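Local coordinates for protein apical membrane antigen 1 (Babesia divergens, PDB 4APM) that probably takes part in host cell invasion by the parasite as a calcium-binding surface antigen of the moving junction, at residues S6-K18 and D355-G367. Sequence-based numbering, arbitrary orientation.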
loop_
_atom_site.group_PDB
_atom_site.type_symbol
_atom_site.label_atom_id
_atom_site.label_comp_id
_atom_site.label_asym_id
_atom_site.label_seq_id
_atom_site.Cartn_x
_atom_site.Cartn_y
_atom_site.Cartn_z
ATOM N N SER A 6 2.058 28.536 -5.720
ATOM C CA SER A 6 1.754 27.993 -7.072
ATOM C C SER A 6 0.434 27.221 -7.064
ATOM O O SER A 6 -0.434 27.482 -6.231
ATOM C CB SER A 6 2.899 27.099 -7.555
ATOM O OG SER A 6 2.824 26.888 -8.954
ATOM N N THR A 7 0.275 26.295 -8.007
ATOM C CA THR A 7 -0.888 25.402 -8.032
ATOM C C THR A 7 -0.780 24.287 -6.954
ATOM O O THR A 7 0.324 24.004 -6.466
ATOM C CB THR A 7 -1.117 24.824 -9.455
ATOM O OG1 THR A 7 -2.520 24.761 -9.731
ATOM C CG2 THR A 7 -0.511 23.437 -9.613
ATOM N N PRO A 8 -1.933 23.714 -6.524
ATOM C CA PRO A 8 -1.941 22.547 -5.623
ATOM C C PRO A 8 -1.121 21.366 -6.141
ATOM O O PRO A 8 -0.195 20.919 -5.459
ATOM C CB PRO A 8 -3.420 22.177 -5.547
ATOM C CG PRO A 8 -4.111 23.488 -5.687
ATOM C CD PRO A 8 -3.280 24.304 -6.650
ATOM N N LYS A 9 -1.437 20.880 -7.341
ATOM C CA LYS A 9 -0.589 19.883 -8.000
ATOM C C LYS A 9 0.902 20.221 -7.818
ATOM O O LYS A 9 1.697 19.353 -7.460
ATOM C CB LYS A 9 -0.945 19.756 -9.492
ATOM C CG LYS A 9 -0.340 18.544 -10.190
ATOM C CD LYS A 9 -0.595 18.589 -11.696
ATOM C CE LYS A 9 -0.179 17.298 -12.398
ATOM N NZ LYS A 9 1.297 17.078 -12.381
ATOM N N ASP A 10 1.255 21.491 -8.027
ATOM C CA ASP A 10 2.645 21.943 -7.928
ATOM C C ASP A 10 3.201 21.871 -6.515
ATOM O O ASP A 10 4.246 21.286 -6.300
ATOM C CB ASP A 10 2.824 23.359 -8.497
ATOM C CG ASP A 10 2.608 23.419 -10.003
ATOM O OD1 ASP A 10 2.868 22.409 -10.690
ATOM O OD2 ASP A 10 2.159 24.477 -10.497
ATOM N N ILE A 11 2.527 22.469 -5.543
ATOM C CA ILE A 11 3.133 22.525 -4.216
ATOM C C ILE A 11 3.110 21.166 -3.484
ATOM O O ILE A 11 3.923 20.913 -2.592
ATOM C CB ILE A 11 2.648 23.729 -3.351
ATOM C CG1 ILE A 11 1.675 23.292 -2.250
ATOM C CG2 ILE A 11 2.079 24.850 -4.219
ATOM C CD1 ILE A 11 1.860 24.047 -0.948
ATOM N N TRP A 12 2.267 20.255 -3.960
ATOM C CA TRP A 12 2.205 18.893 -3.421
ATOM C C TRP A 12 3.106 17.914 -4.154
ATOM O O TRP A 12 3.341 16.792 -3.682
ATOM C CB TRP A 12 0.763 18.398 -3.432
ATOM C CG TRP A 12 -0.048 18.889 -2.263
ATOM C CD1 TRP A 12 -1.004 19.904 -2.252
ATOM C CD2 TRP A 12 -0.041 18.356 -0.898
ATOM N NE1 TRP A 12 -1.565 20.034 -1.002
ATOM C CE2 TRP A 12 -1.017 19.142 -0.143
ATOM C CE3 TRP A 12 0.649 17.339 -0.254
ATOM C CZ2 TRP A 12 -1.267 18.909 1.196
ATOM C CZ3 TRP A 12 0.405 17.131 1.107
ATOM C CH2 TRP A 12 -0.525 17.907 1.813
ATOM N N GLY A 13 3.638 18.339 -5.298
ATOM C CA GLY A 13 4.238 17.425 -6.268
ATOM C C GLY A 13 5.351 16.552 -5.717
ATOM O O GLY A 13 5.455 15.384 -6.055
ATOM N N ARG A 14 6.186 17.107 -4.855
ATOM C CA ARG A 14 7.292 16.336 -4.313
ATOM C C ARG A 14 6.790 15.266 -3.348
ATOM O O ARG A 14 7.174 14.096 -3.461
ATOM C CB ARG A 14 8.329 17.226 -3.639
ATOM C CG ARG A 14 9.689 16.555 -3.548
ATOM C CD ARG A 14 10.786 17.521 -3.112
ATOM N NE ARG A 14 11.261 17.208 -1.766
ATOM C CZ ARG A 14 10.926 17.889 -0.673
ATOM N NH1 ARG A 14 10.136 18.956 -0.763
ATOM N NH2 ARG A 14 11.399 17.517 0.508
ATOM N N TYR A 15 5.893 15.665 -2.442
ATOM C CA TYR A 15 5.379 14.772 -1.417
ATOM C C TYR A 15 4.519 13.651 -2.023
ATOM O O TYR A 15 4.452 12.546 -1.484
ATOM C CB TYR A 15 4.558 15.560 -0.382
ATOM C CG TYR A 15 4.138 14.729 0.830
ATOM C CD1 TYR A 15 5.031 14.485 1.891
ATOM C CD2 TYR A 15 2.851 14.201 0.923
ATOM C CE1 TYR A 15 4.647 13.718 2.996
ATOM C CE2 TYR A 15 2.446 13.470 2.030
ATOM C CZ TYR A 15 3.342 13.204 3.051
ATOM O OH TYR A 15 2.928 12.418 4.119
ATOM N N MET A 16 3.786 13.987 -3.077
ATOM C CA MET A 16 2.704 13.138 -3.570
ATOM C C MET A 16 3.173 12.176 -4.659
ATOM O O MET A 16 2.409 11.323 -5.097
ATOM C CB MET A 16 1.540 13.982 -4.103
ATOM C CG MET A 16 0.679 14.628 -3.029
ATOM S SD MET A 16 0.137 13.483 -1.741
ATOM C CE MET A 16 -1.155 12.585 -2.601
ATOM N N ALA A 17 4.421 12.318 -5.098
ATOM C CA ALA A 17 4.951 11.460 -6.163
ATOM C C ALA A 17 4.839 9.979 -5.789
ATOM O O ALA A 17 4.414 9.160 -6.601
ATOM C CB ALA A 17 6.386 11.836 -6.518
ATOM N N LYS A 18 5.126 9.648 -4.539
ATOM C CA LYS A 18 5.062 8.247 -4.108
ATOM C C LYS A 18 3.658 7.618 -4.317
ATOM O O LYS A 18 3.533 6.407 -4.530
ATOM C CB LYS A 18 5.531 8.119 -2.651
ATOM C CG LYS A 18 4.639 8.788 -1.609
ATOM C CD LYS A 18 5.213 8.619 -0.193
ATOM C CE LYS A 18 6.270 9.684 0.133
ATOM N NZ LYS A 18 5.640 11.054 0.209
ATOM N N ASP A 355 0.815 2.920 12.473
ATOM C CA ASP A 355 2.019 3.090 11.667
ATOM C C ASP A 355 1.964 4.358 10.890
ATOM O O ASP A 355 2.808 4.615 10.035
ATOM C CB ASP A 355 2.216 1.940 10.728
ATOM C CG ASP A 355 2.669 0.714 11.422
ATOM O OD1 ASP A 355 3.225 0.821 12.544
ATOM O OD2 ASP A 355 2.513 -0.365 10.835
ATOM N N ALA A 356 0.969 5.167 11.182
ATOM C CA ALA A 356 0.806 6.388 10.440
ATOM C C ALA A 356 1.918 7.434 10.639
ATOM O O ALA A 356 2.633 7.478 11.638
ATOM C CB ALA A 356 -0.565 6.988 10.688
ATOM N N VAL A 357 1.928 8.357 9.707
ATOM C CA VAL A 357 2.904 9.378 9.593
ATOM C C VAL A 357 2.061 10.645 9.647
ATOM O O VAL A 357 0.943 10.652 9.134
ATOM C CB VAL A 357 3.619 9.169 8.231
ATOM C CG1 VAL A 357 3.373 10.275 7.218
ATOM C CG2 VAL A 357 5.078 8.777 8.421
ATOM N N PRO A 358 2.524 11.681 10.363
ATOM C CA PRO A 358 1.660 12.860 10.514
ATOM C C PRO A 358 1.419 13.567 9.190
ATOM O O PRO A 358 2.278 13.512 8.305
ATOM C CB PRO A 358 2.468 13.770 11.462
ATOM C CG PRO A 358 3.871 13.254 11.407
ATOM C CD PRO A 358 3.714 11.769 11.225
ATOM N N PHE A 359 0.261 14.219 9.050
ATOM C CA PHE A 359 -0.005 15.154 7.933
ATOM C C PHE A 359 1.194 16.109 7.765
ATOM O O PHE A 359 1.828 16.477 8.759
ATOM C CB PHE A 359 -1.307 15.949 8.194
ATOM C CG PHE A 359 -1.761 16.768 7.013
ATOM C CD1 PHE A 359 -1.134 17.952 6.704
ATOM C CD2 PHE A 359 -2.734 16.290 6.154
ATOM C CE1 PHE A 359 -1.489 18.670 5.584
ATOM C CE2 PHE A 359 -3.095 16.994 5.024
ATOM C CZ PHE A 359 -2.477 18.198 4.743
ATOM N N PRO A 360 1.573 16.449 6.508
ATOM C CA PRO A 360 2.762 17.309 6.402
ATOM C C PRO A 360 2.426 18.803 6.569
ATOM O O PRO A 360 2.138 19.497 5.591
ATOM C CB PRO A 360 3.296 17.002 4.997
ATOM C CG PRO A 360 2.096 16.587 4.219
ATOM C CD PRO A 360 1.158 15.914 5.194
ATOM N N CYS A 361 2.482 19.271 7.816
ATOM C CA CYS A 361 2.006 20.606 8.201
ATOM C C CYS A 361 2.591 21.720 7.376
ATOM O O CYS A 361 1.960 22.759 7.200
ATOM C CB CYS A 361 2.314 20.860 9.665
ATOM S SG CYS A 361 1.933 19.426 10.670
ATOM N N ASP A 362 3.789 21.509 6.850
ATOM C CA ASP A 362 4.459 22.562 6.099
ATOM C C ASP A 362 3.906 22.791 4.690
ATOM O O ASP A 362 4.282 23.754 4.039
ATOM C CB ASP A 362 5.969 22.310 6.038
ATOM C CG ASP A 362 6.308 20.941 5.470
ATOM O OD1 ASP A 362 5.648 19.948 5.855
ATOM O OD2 ASP A 362 7.246 20.856 4.652
ATOM N N ILE A 363 3.058 21.895 4.191
ATOM C CA ILE A 363 2.526 22.047 2.817
ATOM C C ILE A 363 1.076 22.541 2.877
ATOM O O ILE A 363 0.182 21.831 3.340
ATOM C CB ILE A 363 2.637 20.733 2.001
ATOM C CG1 ILE A 363 4.102 20.318 1.828
ATOM C CG2 ILE A 363 1.983 20.869 0.631
ATOM C CD1 ILE A 363 4.281 18.864 1.415
ATOM N N VAL A 364 0.860 23.792 2.485
ATOM C CA VAL A 364 -0.356 24.508 2.879
ATOM C C VAL A 364 -1.198 24.852 1.650
ATOM O O VAL A 364 -0.700 25.438 0.695
ATOM C CB VAL A 364 -0.041 25.779 3.725
ATOM C CG1 VAL A 364 -1.324 26.430 4.226
ATOM C CG2 VAL A 364 0.850 25.433 4.912
ATOM N N THR A 365 -2.452 24.408 1.659
ATOM C CA THR A 365 -3.401 24.651 0.565
ATOM C C THR A 365 -4.821 24.621 1.146
ATOM O O THR A 365 -5.035 24.095 2.226
ATOM C CB THR A 365 -3.309 23.569 -0.549
ATOM O OG1 THR A 365 -3.487 22.265 0.023
ATOM C CG2 THR A 365 -1.970 23.629 -1.275
ATOM N N ASN A 366 -5.783 25.192 0.433
ATOM C CA ASN A 366 -7.188 25.056 0.810
ATOM C C ASN A 366 -7.819 23.723 0.303
ATOM O O ASN A 366 -7.682 23.374 -0.874
ATOM C CB ASN A 366 -7.986 26.270 0.298
ATOM C CG ASN A 366 -9.473 26.159 0.596
ATOM O OD1 ASN A 366 -9.893 26.283 1.747
ATOM N ND2 ASN A 366 -10.264 25.844 -0.431
ATOM N N GLY A 367 -8.500 22.993 1.187
ATOM C CA GLY A 367 -9.086 21.706 0.806
ATOM C C GLY A 367 -10.596 21.625 0.955
ATOM O O GLY A 367 -11.164 22.191 1.899
#
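The N-terminal helix 8-16 of the apical membrane antigen ectodomain packs through Ile11, Trp12 and Tyr15 against segment 355-367, the last part of the connection from strand 342-346 into strand 367-368. Trp12 is the centrepiece. Its indole NE1 donates an almost straight hydrogen bond to Thr365 OG1 (3.1 Å, 168° at the hydrogen), with the hydroxyl lying near the ring plane. One indole face takes the CG2 methyl of Ile363, centred over the six-membered ring at 3.6 Å from its centroid in a CH-pi contact. At the edge of the indole, Trp12 CH2 meets Phe359 CZ at 3.5 Å, the two ring planes turned 87° to each other. Pro360 CG touches both Trp12 and Tyr15: it approaches Trp12 CZ3 to 3.6 Å and sits over a face of the Tyr15 phenol, 3.8 Å from that ring's centroid, while Lys18 NZ lies over the opposite face. Ile363 splits its branches: chi1 of -62° sets CG1 beside the backbone N and leaves CG2 anti to it, and that methyl reaches the indole and Ile11 CD1, while Ile363 CD1 reaches Tyr15 CB at 3.8 Å. Leu336 of strand 335-339 touches both Trp12 and Phe359. A type I turn, Pro360 to Ile363, is closed by Ile363 N to Pro360 O; the Cys361-Cys409 disulfide ties it to the 400-406/410-416 connection. Such packing of a short helix on an irregular loop joins helix 8-16 to the approach to strand 367-368 in the AMA1 ectodomain, away from the calcium site.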